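Local atomic coordinates of putative oxidoreductase yhhX (Escherichia coli K-12, PDB entry 3F4L), a protein that is probably a nucleotide-dependent oxidoreductase of the Gfo/Idh/MocA family, to which scyllo-inositol dehydrogenase activity with NADP+ is tentatively assigned. Residues His52-Ser55 with Glu59-Asn62; Lys96-Thr101 with Lys106-Leu111; Gly170-Leu175 with Tyr195-Leu200; Val276-Tyr279 with Val285-Arg288. All coordinates share one frame; numbering follows the deposited sequence.

Contact 1 (His52-Ser55 with Glu59-Asn62); sequences HFTS and EVLN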
loop_
_atom_site.group_PDB
_atom_site.type_symbol
_atom_site.label_atom_id
_atom_site.label_comp_id
_atom_site.label_asym_id
_atom_site.label_seq_id
_atom_site.Cartn_x
_atom_site.Cartn_y
_atom_site.Cartn_z
ATOM N N HIS A 52 -11.579 -29.293 36.561
ATOM C CA HIS A 52 -11.402 -30.735 36.431
ATOM C C HIS A 52 -10.709 -31.014 35.100
ATOM O O HIS A 52 -11.301 -30.798 34.038
ATOM C CB HIS A 52 -12.760 -31.446 36.455
ATOM C CG HIS A 52 -12.698 -32.901 36.092
ATOM N ND1 HIS A 52 -11.986 -33.828 36.826
ATOM C CD2 HIS A 52 -13.257 -33.589 35.068
ATOM C CE1 HIS A 52 -12.110 -35.020 36.272
ATOM N NE2 HIS A 52 -12.876 -34.904 35.202
ATOM N N PHE A 53 -9.458 -31.465 35.152
ATOM C CA PHE A 53 -8.714 -31.793 33.941
ATOM C C PHE A 53 -8.949 -33.264 33.631
ATOM O O PHE A 53 -8.940 -34.095 34.524
ATOM C CB PHE A 53 -7.214 -31.534 34.130
ATOM C CG PHE A 53 -6.859 -30.079 34.210
ATOM C CD1 PHE A 53 -6.879 -29.403 35.425
ATOM C CD2 PHE A 53 -6.540 -29.370 33.060
ATOM C CE1 PHE A 53 -6.586 -28.036 35.483
ATOM C CE2 PHE A 53 -6.246 -28.009 33.108
ATOM C CZ PHE A 53 -6.270 -27.340 34.323
ATOM N N THR A 54 -9.137 -33.592 32.362
ATOM C CA THR A 54 -9.419 -34.969 31.987
ATOM C C THR A 54 -8.919 -35.313 30.592
ATOM O O THR A 54 -8.723 -34.430 29.757
ATOM C CB THR A 54 -10.952 -35.218 32.046
ATOM O OG1 THR A 54 -11.272 -36.494 31.481
ATOM C CG2 THR A 54 -11.684 -34.137 31.278
ATOM N N SER A 55 -8.714 -36.605 30.352
ATOM C CA SER A 55 -8.270 -37.095 29.059
ATOM C C SER A 55 -9.382 -37.936 28.443
ATOM O O SER A 55 -9.188 -38.602 27.427
ATOM C CB SER A 55 -6.997 -37.923 29.208
ATOM O OG SER A 55 -5.898 -37.079 29.510
ATOM N N GLU A 59 -16.450 -37.550 29.197
ATOM C CA GLU A 59 -16.741 -36.993 30.517
ATOM C C GLU A 59 -17.104 -35.511 30.426
ATOM O O GLU A 59 -17.684 -34.941 31.352
ATOM C CB GLU A 59 -15.534 -37.155 31.440
ATOM C CG GLU A 59 -15.489 -38.477 32.182
ATOM C CD GLU A 59 -14.182 -38.675 32.921
ATOM O OE1 GLU A 59 -13.679 -37.684 33.497
ATOM O OE2 GLU A 59 -13.665 -39.816 32.929
ATOM N N VAL A 60 -16.745 -34.890 29.309
ATOM C CA VAL A 60 -17.046 -33.479 29.103
ATOM C C VAL A 60 -18.318 -33.326 28.271
ATOM O O VAL A 60 -19.257 -32.637 28.672
ATOM C CB VAL A 60 -15.890 -32.751 28.373
ATOM C CG1 VAL A 60 -16.245 -31.294 28.191
ATOM C CG2 VAL A 60 -14.591 -32.890 29.165
ATOM N N LEU A 61 -18.350 -33.983 27.115
ATOM C CA LEU A 61 -19.505 -33.894 26.229
ATOM C C LEU A 61 -20.783 -34.465 26.833
ATOM O O LEU A 61 -21.883 -34.128 26.395
ATOM C CB LEU A 61 -19.198 -34.577 24.894
ATOM C CG LEU A 61 -18.029 -33.957 24.124
ATOM C CD1 LEU A 61 -17.894 -34.633 22.762
ATOM C CD2 LEU A 61 -18.254 -32.459 23.964
ATOM N N ASN A 62 -20.643 -35.320 27.840
ATOM C CA ASN A 62 -21.816 -35.900 28.486
ATOM C C ASN A 62 -22.294 -35.079 29.674
ATOM O O ASN A 62 -23.347 -35.370 30.241
ATOM C CB ASN A 62 -21.535 -37.335 28.945
ATOM C CG ASN A 62 -21.400 -38.295 27.788
ATOM O OD1 ASN A 62 -21.967 -38.074 26.717
ATOM N ND2 ASN A 62 -20.660 -39.379 27.998
#

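Contact 2 (Lys96-Thr101 with Lys106-Leu111); sequences KPFTPT and KELFAL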
loop_
_atom_site.group_PDB
_atom_site.type_symbol
_atom_site.label_atom_id
_atom_site.label_comp_id
_atom_site.label_asym_id
_atom_site.label_seq_id
_atom_site.Cartn_x
_atom_site.Cartn_y
_atom_site.Cartn_z
ATOM N N LYS A 96 -8.722 -20.380 15.558
ATOM C CA LYS A 96 -8.223 -20.381 14.180
ATOM C C LYS A 96 -7.404 -21.642 13.900
ATOM O O LYS A 96 -6.580 -22.043 14.715
ATOM C CB LYS A 96 -7.353 -19.137 13.940
ATOM C CG LYS A 96 -8.051 -17.810 14.255
ATOM C CD LYS A 96 -8.248 -17.568 15.767
ATOM C CE LYS A 96 -6.903 -17.382 16.479
ATOM N NZ LYS A 96 -7.029 -16.866 17.875
ATOM N N PRO A 97 -7.633 -22.302 12.751
ATOM C CA PRO A 97 -8.596 -21.999 11.687
ATOM C C PRO A 97 -9.919 -22.703 11.992
ATOM O O PRO A 97 -9.922 -23.812 12.515
ATOM C CB PRO A 97 -7.937 -22.588 10.430
ATOM C CG PRO A 97 -6.610 -23.202 10.915
ATOM C CD PRO A 97 -6.814 -23.458 12.369
ATOM N N PHE A 98 -11.028 -22.053 11.664
ATOM C CA PHE A 98 -12.363 -22.605 11.901
ATOM C C PHE A 98 -12.450 -24.046 11.404
ATOM O O PHE A 98 -12.799 -24.961 12.152
ATOM C CB PHE A 98 -13.402 -21.743 11.184
ATOM C CG PHE A 98 -14.808 -21.998 11.627
ATOM C CD1 PHE A 98 -15.146 -21.924 12.976
ATOM C CD2 PHE A 98 -15.793 -22.311 10.703
ATOM C CE1 PHE A 98 -16.452 -22.158 13.402
ATOM C CE2 PHE A 98 -17.109 -22.549 11.118
ATOM C CZ PHE A 98 -17.435 -22.471 12.470
ATOM N N THR A 99 -12.126 -24.233 10.130
ATOM C CA THR A 99 -12.129 -25.550 9.498
ATOM C C THR A 99 -11.064 -25.522 8.424
ATOM O O THR A 99 -10.609 -24.447 8.024
ATOM C CB THR A 99 -13.480 -25.889 8.816
ATOM O OG1 THR A 99 -13.873 -24.810 7.956
ATOM C CG2 THR A 99 -14.558 -26.141 9.858
ATOM N N PRO A 100 -10.635 -26.700 7.953
ATOM C CA PRO A 100 -9.609 -26.712 6.911
ATOM C C PRO A 100 -10.156 -26.191 5.590
ATOM O O PRO A 100 -9.408 -25.635 4.779
ATOM C CB PRO A 100 -9.222 -28.192 6.815
ATOM C CG PRO A 100 -9.527 -28.722 8.198
ATOM C CD PRO A 100 -10.853 -28.057 8.488
ATOM N N THR A 101 -11.459 -26.363 5.381
ATOM C CA THR A 101 -12.087 -25.946 4.131
ATOM C C THR A 101 -13.440 -25.256 4.246
ATOM O O THR A 101 -14.112 -25.313 5.279
ATOM C CB THR A 101 -12.275 -27.150 3.196
ATOM O OG1 THR A 101 -13.372 -27.949 3.661
ATOM C CG2 THR A 101 -11.023 -27.999 3.177
ATOM N N LYS A 106 -19.248 -24.888 6.002
ATOM C CA LYS A 106 -20.658 -24.867 5.647
ATOM C C LYS A 106 -21.395 -26.019 6.314
ATOM O O LYS A 106 -22.548 -25.875 6.704
ATOM C CB LYS A 106 -20.821 -24.934 4.126
ATOM C CG LYS A 106 -20.289 -23.696 3.416
ATOM C CD LYS A 106 -20.602 -23.702 1.924
ATOM C CE LYS A 106 -20.181 -22.384 1.303
ATOM N NZ LYS A 106 -20.267 -22.373 -0.179
ATOM N N GLU A 107 -20.716 -27.155 6.450
ATOM C CA GLU A 107 -21.300 -28.339 7.075
ATOM C C GLU A 107 -21.513 -28.124 8.576
ATOM O O GLU A 107 -22.509 -28.569 9.149
ATOM C CB GLU A 107 -20.384 -29.540 6.859
ATOM C CG GLU A 107 -21.005 -30.868 7.240
ATOM C CD GLU A 107 -20.076 -32.032 6.960
ATOM O OE1 GLU A 107 -19.399 -32.005 5.906
ATOM O OE2 GLU A 107 -20.030 -32.973 7.781
ATOM N N LEU A 108 -20.566 -27.440 9.205
ATOM C CA LEU A 108 -20.642 -27.151 10.631
ATOM C C LEU A 108 -21.838 -26.232 10.928
ATOM O O LEU A 108 -22.569 -26.446 11.895
ATOM C CB LEU A 108 -19.330 -26.494 11.080
ATOM C CG LEU A 108 -18.479 -27.115 12.191
ATOM C CD1 LEU A 108 -18.382 -28.624 12.051
ATOM C CD2 LEU A 108 -17.100 -26.481 12.155
ATOM N N PHE A 109 -22.039 -25.214 10.095
ATOM C CA PHE A 109 -23.149 -24.285 10.287
ATOM C C PHE A 109 -24.509 -24.972 10.080
ATOM O O PHE A 109 -25.454 -24.727 10.833
ATOM C CB PHE A 109 -23.015 -23.091 9.335
ATOM C CG PHE A 109 -21.867 -22.178 9.658
ATOM C CD1 PHE A 109 -21.783 -21.563 10.908
ATOM C CD2 PHE A 109 -20.894 -21.902 8.710
ATOM C CE1 PHE A 109 -20.746 -20.681 11.201
ATOM C CE2 PHE A 109 -19.852 -21.024 8.990
ATOM C CZ PHE A 109 -19.779 -20.411 10.242
ATOM N N ALA A 110 -24.604 -25.833 9.070
ATOM C CA ALA A 110 -25.853 -26.548 8.807
ATOM C C ALA A 110 -26.224 -27.414 10.014
ATOM O O ALA A 110 -27.367 -27.397 10.483
ATOM C CB ALA A 110 -25.713 -27.407 7.563
ATOM N N LEU A 111 -25.250 -28.165 10.517
ATOM C CA LEU A 111 -25.471 -29.011 11.681
ATOM C C LEU A 111 -25.929 -28.177 12.879
ATOM O O LEU A 111 -26.916 -28.506 13.536
ATOM C CB LEU A 111 -24.184 -29.756 12.038
ATOM C CG LEU A 111 -24.213 -30.572 13.335
ATOM C CD1 LEU A 111 -25.375 -31.560 13.296
ATOM C CD2 LEU A 111 -22.892 -31.306 13.509
#

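Contact 3 (Gly170-Leu175 with Tyr195-Leu200); sequences GAFYGL and YDIRSL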
loop_
_atom_site.group_PDB
_atom_site.type_symbol
_atom_site.label_atom_id
_atom_site.label_comp_id
_atom_site.label_asym_id
_atom_site.label_seq_id
_atom_site.Cartn_x
_atom_site.Cartn_y
_atom_site.Cartn_z
ATOM N N GLY A 170 1.351 -20.904 6.089
ATOM C CA GLY A 170 1.917 -19.587 5.850
ATOM C C GLY A 170 1.314 -18.452 6.645
ATOM O O GLY A 170 0.375 -18.642 7.419
ATOM N N ALA A 171 1.856 -17.255 6.426
ATOM C CA ALA A 171 1.413 -16.051 7.110
ATOM C C ALA A 171 0.011 -15.592 6.711
ATOM O O ALA A 171 -0.714 -15.032 7.538
ATOM C CB ALA A 171 2.420 -14.917 6.862
ATOM N N PHE A 172 -0.361 -15.815 5.452
ATOM C CA PHE A 172 -1.679 -15.413 4.973
ATOM C C PHE A 172 -2.785 -16.126 5.749
ATOM O O PHE A 172 -3.712 -15.486 6.251
ATOM C CB PHE A 172 -1.808 -15.684 3.470
ATOM C CG PHE A 172 -3.017 -15.038 2.842
ATOM C CD1 PHE A 172 -3.444 -13.784 3.262
ATOM C CD2 PHE A 172 -3.705 -15.667 1.813
ATOM C CE1 PHE A 172 -4.539 -13.163 2.662
ATOM C CE2 PHE A 172 -4.801 -15.054 1.206
ATOM C CZ PHE A 172 -5.216 -13.804 1.629
ATOM N N TYR A 173 -2.685 -17.446 5.876
ATOM C CA TYR A 173 -3.681 -18.187 6.646
ATOM C C TYR A 173 -3.496 -17.858 8.124
ATOM O O TYR A 173 -4.464 -17.638 8.851
ATOM C CB TYR A 173 -3.518 -19.700 6.452
ATOM C CG TYR A 173 -4.391 -20.305 5.366
ATOM C CD1 TYR A 173 -4.072 -20.165 4.009
ATOM C CD2 TYR A 173 -5.547 -21.004 5.700
ATOM C CE1 TYR A 173 -4.898 -20.714 3.015
ATOM C CE2 TYR A 173 -6.374 -21.551 4.727
ATOM C CZ TYR A 173 -6.052 -21.404 3.393
ATOM O OH TYR A 173 -6.902 -21.931 2.456
ATOM N N GLY A 174 -2.240 -17.810 8.551
ATOM C CA GLY A 174 -1.922 -17.546 9.947
ATOM C C GLY A 174 -2.345 -16.207 10.525
ATOM O O GLY A 174 -2.995 -16.160 11.570
ATOM N N LEU A 175 -1.989 -15.119 9.857
ATOM C CA LEU A 175 -2.332 -13.787 10.348
ATOM C C LEU A 175 -3.435 -13.104 9.558
ATOM O O LEU A 175 -4.208 -12.303 10.104
ATOM C CB LEU A 175 -1.094 -12.887 10.348
ATOM C CG LEU A 175 -0.157 -13.065 11.540
ATOM C CD1 LEU A 175 -0.910 -12.740 12.822
ATOM C CD2 LEU A 175 0.364 -14.486 11.580
ATOM N N TYR A 195 -4.421 -10.446 -4.876
ATOM C CA TYR A 195 -3.461 -11.128 -4.015
ATOM C C TYR A 195 -1.992 -10.947 -4.414
ATOM O O TYR A 195 -1.650 -10.921 -5.597
ATOM C CB TYR A 195 -3.718 -12.644 -3.988
ATOM C CG TYR A 195 -5.116 -13.118 -3.650
ATOM C CD1 TYR A 195 -6.049 -13.376 -4.653
ATOM C CD2 TYR A 195 -5.483 -13.377 -2.327
ATOM C CE1 TYR A 195 -7.308 -13.887 -4.350
ATOM C CE2 TYR A 195 -6.739 -13.885 -2.012
ATOM C CZ TYR A 195 -7.646 -14.140 -3.027
ATOM O OH TYR A 195 -8.891 -14.648 -2.716
ATOM N N ASP A 196 -1.143 -10.847 -3.396
ATOM C CA ASP A 196 0.310 -10.755 -3.522
ATOM C C ASP A 196 0.795 -11.577 -2.328
ATOM O O ASP A 196 0.745 -11.111 -1.189
ATOM C CB ASP A 196 0.815 -9.314 -3.381
ATOM C CG ASP A 196 2.310 -9.246 -3.075
ATOM O OD1 ASP A 196 3.072 -10.065 -3.640
ATOM O OD2 ASP A 196 2.730 -8.374 -2.276
ATOM N N ILE A 197 1.244 -12.799 -2.590
ATOM C CA ILE A 197 1.701 -13.697 -1.537
ATOM C C ILE A 197 3.111 -14.199 -1.863
ATOM O O ILE A 197 3.312 -14.911 -2.850
ATOM C CB ILE A 197 0.744 -14.907 -1.415
ATOM C CG1 ILE A 197 -0.697 -14.414 -1.220
ATOM C CG2 ILE A 197 1.165 -15.795 -0.238
ATOM C CD1 ILE A 197 -1.756 -15.518 -1.296
ATOM N N ARG A 198 4.078 -13.839 -1.022
ATOM C CA ARG A 198 5.461 -14.230 -1.259
ATOM C C ARG A 198 6.194 -14.821 -0.050
ATOM O O ARG A 198 5.837 -14.576 1.104
ATOM C CB ARG A 198 6.251 -13.024 -1.783
ATOM C CG ARG A 198 5.404 -12.050 -2.573
ATOM C CD ARG A 198 6.207 -11.229 -3.580
ATOM N NE ARG A 198 7.168 -10.288 -3.004
ATOM C CZ ARG A 198 6.858 -9.253 -2.226
ATOM N NH1 ARG A 198 5.597 -9.009 -1.898
ATOM N NH2 ARG A 198 7.814 -8.434 -1.804
ATOM N N SER A 199 7.227 -15.607 -0.347
ATOM C CA SER A 199 8.075 -16.236 0.661
ATOM C C SER A 199 9.448 -15.598 0.447
ATOM O O SER A 199 10.172 -15.964 -0.480
ATOM C CB SER A 199 8.140 -17.747 0.423
ATOM O OG SER A 199 8.966 -18.364 1.390
ATOM N N LEU A 200 9.792 -14.637 1.298
ATOM C CA LEU A 200 11.042 -13.891 1.167
ATOM C C LEU A 200 12.253 -14.326 1.985
ATOM O O LEU A 200 13.368 -14.348 1.477
ATOM C CB LEU A 200 10.777 -12.415 1.476
ATOM C CG LEU A 200 9.804 -11.655 0.574
ATOM C CD1 LEU A 200 9.559 -10.268 1.166
ATOM C CD2 LEU A 200 10.366 -11.545 -0.829
#

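Contact 4 (Val276-Tyr279 with Val285-Arg288); sequences VLEY and VTVR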
loop_
_atom_site.group_PDB
_atom_site.type_symbol
_atom_site.label_atom_id
_atom_site.label_comp_id
_atom_site.label_asym_id
_atom_site.label_seq_id
_atom_site.Cartn_x
_atom_site.Cartn_y
_atom_site.Cartn_z
ATOM N N VAL A 276 -4.890 9.616 15.293
ATOM C CA VAL A 276 -4.888 10.999 14.845
ATOM C C VAL A 276 -5.891 11.155 13.723
ATOM O O VAL A 276 -5.976 10.323 12.814
ATOM C CB VAL A 276 -3.487 11.443 14.374
ATOM C CG1 VAL A 276 -3.530 12.874 13.865
ATOM C CG2 VAL A 276 -2.504 11.346 15.536
ATOM N N LEU A 277 -6.654 12.232 13.806
ATOM C CA LEU A 277 -7.683 12.526 12.835
ATOM C C LEU A 277 -7.499 13.953 12.319
ATOM O O LEU A 277 -7.109 14.859 13.062
ATOM C CB LEU A 277 -9.044 12.372 13.523
ATOM C CG LEU A 277 -10.378 12.241 12.796
ATOM C CD1 LEU A 277 -10.396 11.009 11.910
ATOM C CD2 LEU A 277 -11.482 12.138 13.846
ATOM N N GLU A 278 -7.750 14.141 11.031
ATOM C CA GLU A 278 -7.667 15.459 10.419
ATOM C C GLU A 278 -8.738 15.453 9.354
ATOM O O GLU A 278 -8.659 14.690 8.390
ATOM C CB GLU A 278 -6.296 15.717 9.783
ATOM C CG GLU A 278 -6.132 17.170 9.353
ATOM C CD GLU A 278 -4.731 17.519 8.874
ATOM O OE1 GLU A 278 -3.751 17.194 9.576
ATOM O OE2 GLU A 278 -4.614 18.139 7.794
ATOM N N TYR A 279 -9.751 16.290 9.539
ATOM C CA TYR A 279 -10.850 16.351 8.592
ATOM C C TYR A 279 -11.368 17.770 8.397
ATOM O O TYR A 279 -11.045 18.688 9.168
ATOM C CB TYR A 279 -11.996 15.454 9.066
ATOM C CG TYR A 279 -12.586 15.877 10.398
ATOM C CD1 TYR A 279 -11.964 15.538 11.597
ATOM C CD2 TYR A 279 -13.764 16.626 10.454
ATOM C CE1 TYR A 279 -12.495 15.928 12.818
ATOM C CE2 TYR A 279 -14.306 17.022 11.674
ATOM C CZ TYR A 279 -13.666 16.668 12.851
ATOM O OH TYR A 279 -14.198 17.031 14.063
ATOM N N VAL A 285 -13.653 24.261 7.693
ATOM C CA VAL A 285 -12.420 24.430 8.460
ATOM C C VAL A 285 -11.752 23.077 8.717
ATOM O O VAL A 285 -12.431 22.076 8.939
ATOM C CB VAL A 285 -12.712 25.103 9.827
ATOM C CG1 VAL A 285 -11.443 25.179 10.661
ATOM C CG2 VAL A 285 -13.282 26.512 9.608
ATOM N N THR A 286 -10.422 23.043 8.677
ATOM C CA THR A 286 -9.719 21.795 8.939
ATOM C C THR A 286 -9.601 21.607 10.450
ATOM O O THR A 286 -9.125 22.496 11.160
ATOM C CB THR A 286 -8.311 21.777 8.289
ATOM O OG1 THR A 286 -8.439 21.579 6.873
ATOM C CG2 THR A 286 -7.463 20.644 8.864
ATOM N N VAL A 287 -10.061 20.456 10.931
ATOM C CA VAL A 287 -10.020 20.139 12.352
ATOM C C VAL A 287 -9.068 18.974 12.644
ATOM O O VAL A 287 -9.029 17.976 11.921
ATOM C CB VAL A 287 -11.435 19.784 12.879
ATOM C CG1 VAL A 287 -11.363 19.271 14.298
ATOM C CG2 VAL A 287 -12.322 21.001 12.815
ATOM N N ARG A 288 -8.304 19.119 13.717
ATOM C CA ARG A 288 -7.360 18.104 14.130
ATOM C C ARG A 288 -7.860 17.516 15.456
ATOM O O ARG A 288 -8.245 18.255 16.367
ATOM C CB ARG A 288 -5.990 18.753 14.307
ATOM C CG ARG A 288 -4.815 17.840 14.083
ATOM C CD ARG A 288 -3.934 18.364 12.953
ATOM N NE ARG A 288 -2.692 17.604 12.846
ATOM C CZ ARG A 288 -2.630 16.290 12.642
ATOM N NH1 ARG A 288 -3.743 15.581 12.518
ATOM N NH2 ARG A 288 -1.454 15.683 12.565
#

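Contact 1 (His52-Ser55 with Glu59-Asn62)
Carboxylate oxygen OE1 of Glu59 is approached by two groups of strand 52-54, one through a weak hydrogen bond and the other through a weak contact that is not settled. His52 NE2 stands 3.4 Å from Glu59 OE1, and its N-H aims almost straight at that oxygen (169°). This is the outer margin of the Rossmann-type domain: strand 52-54 ends the parallel sheet within this chain, and after a short connection helix 58-61 folds back beside it. The carboxylate meets the imidazole at its edge, in the ring plane, and the two flat groups are only 24° from coplanar. With CG of His52 anti to its own backbone N (chi1 170°), the ring is carried toward the helix. The second approach comes from Thr54 OG1, 3.4 Å from Glu59 OE1, but the hydroxyl is engaged more firmly by the backbone N of Asp56, which lies in the short connection between the segments. Glu59 OE2 has a like charge close by in the carboxylate of Asp56, a repulsion that the His52 N-H probably offsets in part. His52 and Glu59 are exposed, whereas Thr54 and Val60 beneath them are buried. There Val60, which also packs on His33 of strand 29-35, meets the threonine through methyl groups alone, Thr54 CG2 lying 3.8 Å from Val60 CG2.

Contact 2 (Lys96-Thr101 with Lys106-Leu111)
Phe98 and Phe109 supply the aromatic part of this buried contact. Their planes are inclined by 27°, and the centroids sit 5.2 Å apart, but the rings are slid so far past each other that they barely overlap. The outer ends of the two rings make the touch, with Phe98 CE2 3.5 Å from Phe109 CZ. The Phe98 side chain runs with CG anti to its backbone N (chi1 -165°), which sends the ring out from the loop to the helix.

The aliphatic part centres on one methyl of Leu108. CD2 lies over a face of the Phe98 ring, 4.0 Å from Phe98 CZ, and also meets the threonine next door tip to tip: Thr99 CG2 is 3.4 Å from Leu108 CD2, tighter than usual for two carbons. Leu108 has a chi1 of -122°, away from the staggered positions, in keeping with this close fit.

No hydrogen bond crosses between the two segments. Within the loop, Thr99 OG1 donates to Thr101 O at 2.7 Å, while Thr101 OG1 caps the backbone N of Gln104. Helix 319-331 adds Val322 against Phe98 and Leu326 against Thr99. Together these make a strand-to-helix connection of a Rossmann-type nucleotide-binding domain, in which the loop after strand 91-94 packs back onto the helix it leads into, 102-115, with Thr101 as N-cap.

Contact 3 (Gly170-Leu175 with Tyr195-Leu200)
Phe172 carries the whole of the helix side of this contact, reaching from the first turn of helix 171-187 to two side chains of strand 192-198. The outer end of its ring meets Tyr195, with Phe172 CE2 3.9 Å from Tyr195 CE2, and the two side chains cross at about a right angle. Phe172 CZ lies in the plane of the tyrosine ring, at its edge. Beside this, Ile197 CD1 comes within 3.7 Å of Phe172 CD2. Tyr195 CG and Ile197 CG1 both sit anti to the carbonyl carbon, and the extended Ile197 chain (chi2 171°) brings its terminal methyl to the ring. Phe172 is further enclosed by Phe210, Ala212, Leu329 and Phe333, while Tyr195 OH bonds to Ile328 O. This is the helix-on-sheet layer of the C-terminal alpha/beta domain, with helix 171-187 lying against one face of the large mixed sheet. An alanine in place of Phe172 would remove the ring and is likely to leave a gap between the helix start and Tyr195 and Ile197 of the strand. On the other side of the strand the character changes from close apolar contact to charge. Asp196 and Arg198 pair with each other there, Arg198 NH1 lying 3.0 Å from Asp196 OD2. That same oxygen also forms a salt bridge with Lys220 of the second subunit, and Arg198 NE bonds to the backbone oxygen of Asp218 of that subunit.

Contact 4 (Val276-Tyr279 with Val285-Arg288)
Strands 276-279 and 286-288 run antiparallel, 4.8 Å apart at closest approach with their directions at 170°, and Tyr279 faces Val287 as a hydrogen-bonded pair. Tyr279 N gives to Val287 O at 3.0 Å, and Val287 N to Tyr279 O at 2.7 Å. The adjoining pair, Glu278 with Arg288, is non-hydrogen-bonded, and here the Glu278 CA-H makes a CH...O contact with Val287 O (CA to O 3.2 Å).

On one face Tyr279 and Val287 lie side by side. Val287 CB stands over the ring 4.1 Å from its centroid in a CH-pi contact, displaced toward the rim, and Val287 CG1 comes 3.6 Å from Tyr279 OH. The ring is brought there by CG sitting between the backbone N and carbonyl carbon (chi1 62°). With a serine here the ring would be gone, and Val287 would probably lose the surface it packs against.

On the other face Glu278 OE1 lies over the flat side of the Arg288 guanidinium, 3.4 Å from Arg288 NH1 and well out of its plane, so this salt bridge works by charge alone. The stronger partner of this carboxylate is Lys230 of the second subunit, which forms a salt bridge with Glu278 OE2. Glu278 CG also touches Thr286 CG2, at 3.8 Å.

The two strands form a beta hairpin at one border of the large mixed sheet. Strand 286-291 is outermost within this chain, strand 275-280 bonds onward to 243-247, and Leu277 and Tyr279 lean on Lys142 in the loop after helix 129-140.

In the fold
Followed from the N terminus, the four contacts come in series: each closes before the next opens, and none nest or cross. Contacts 1 and 2 belong to the nucleotide-binding domain, each closing a short loop; contact 1 lies at the sheet border formed by strand 52-54, contact 2 where helix 102-115 begins. Their centres are 23 Å apart. Contact 3 closes a longer span that includes most of helix 171-187, and its nearest atoms are about 5 Å from contact 2, without touching; helix 319-331 packs against both. Contact 4 closes a hairpin on the same mixed sheet as contact 3. Both adjoin the second subunit, and contacts 1 and 4 are 56 Å apart between centres.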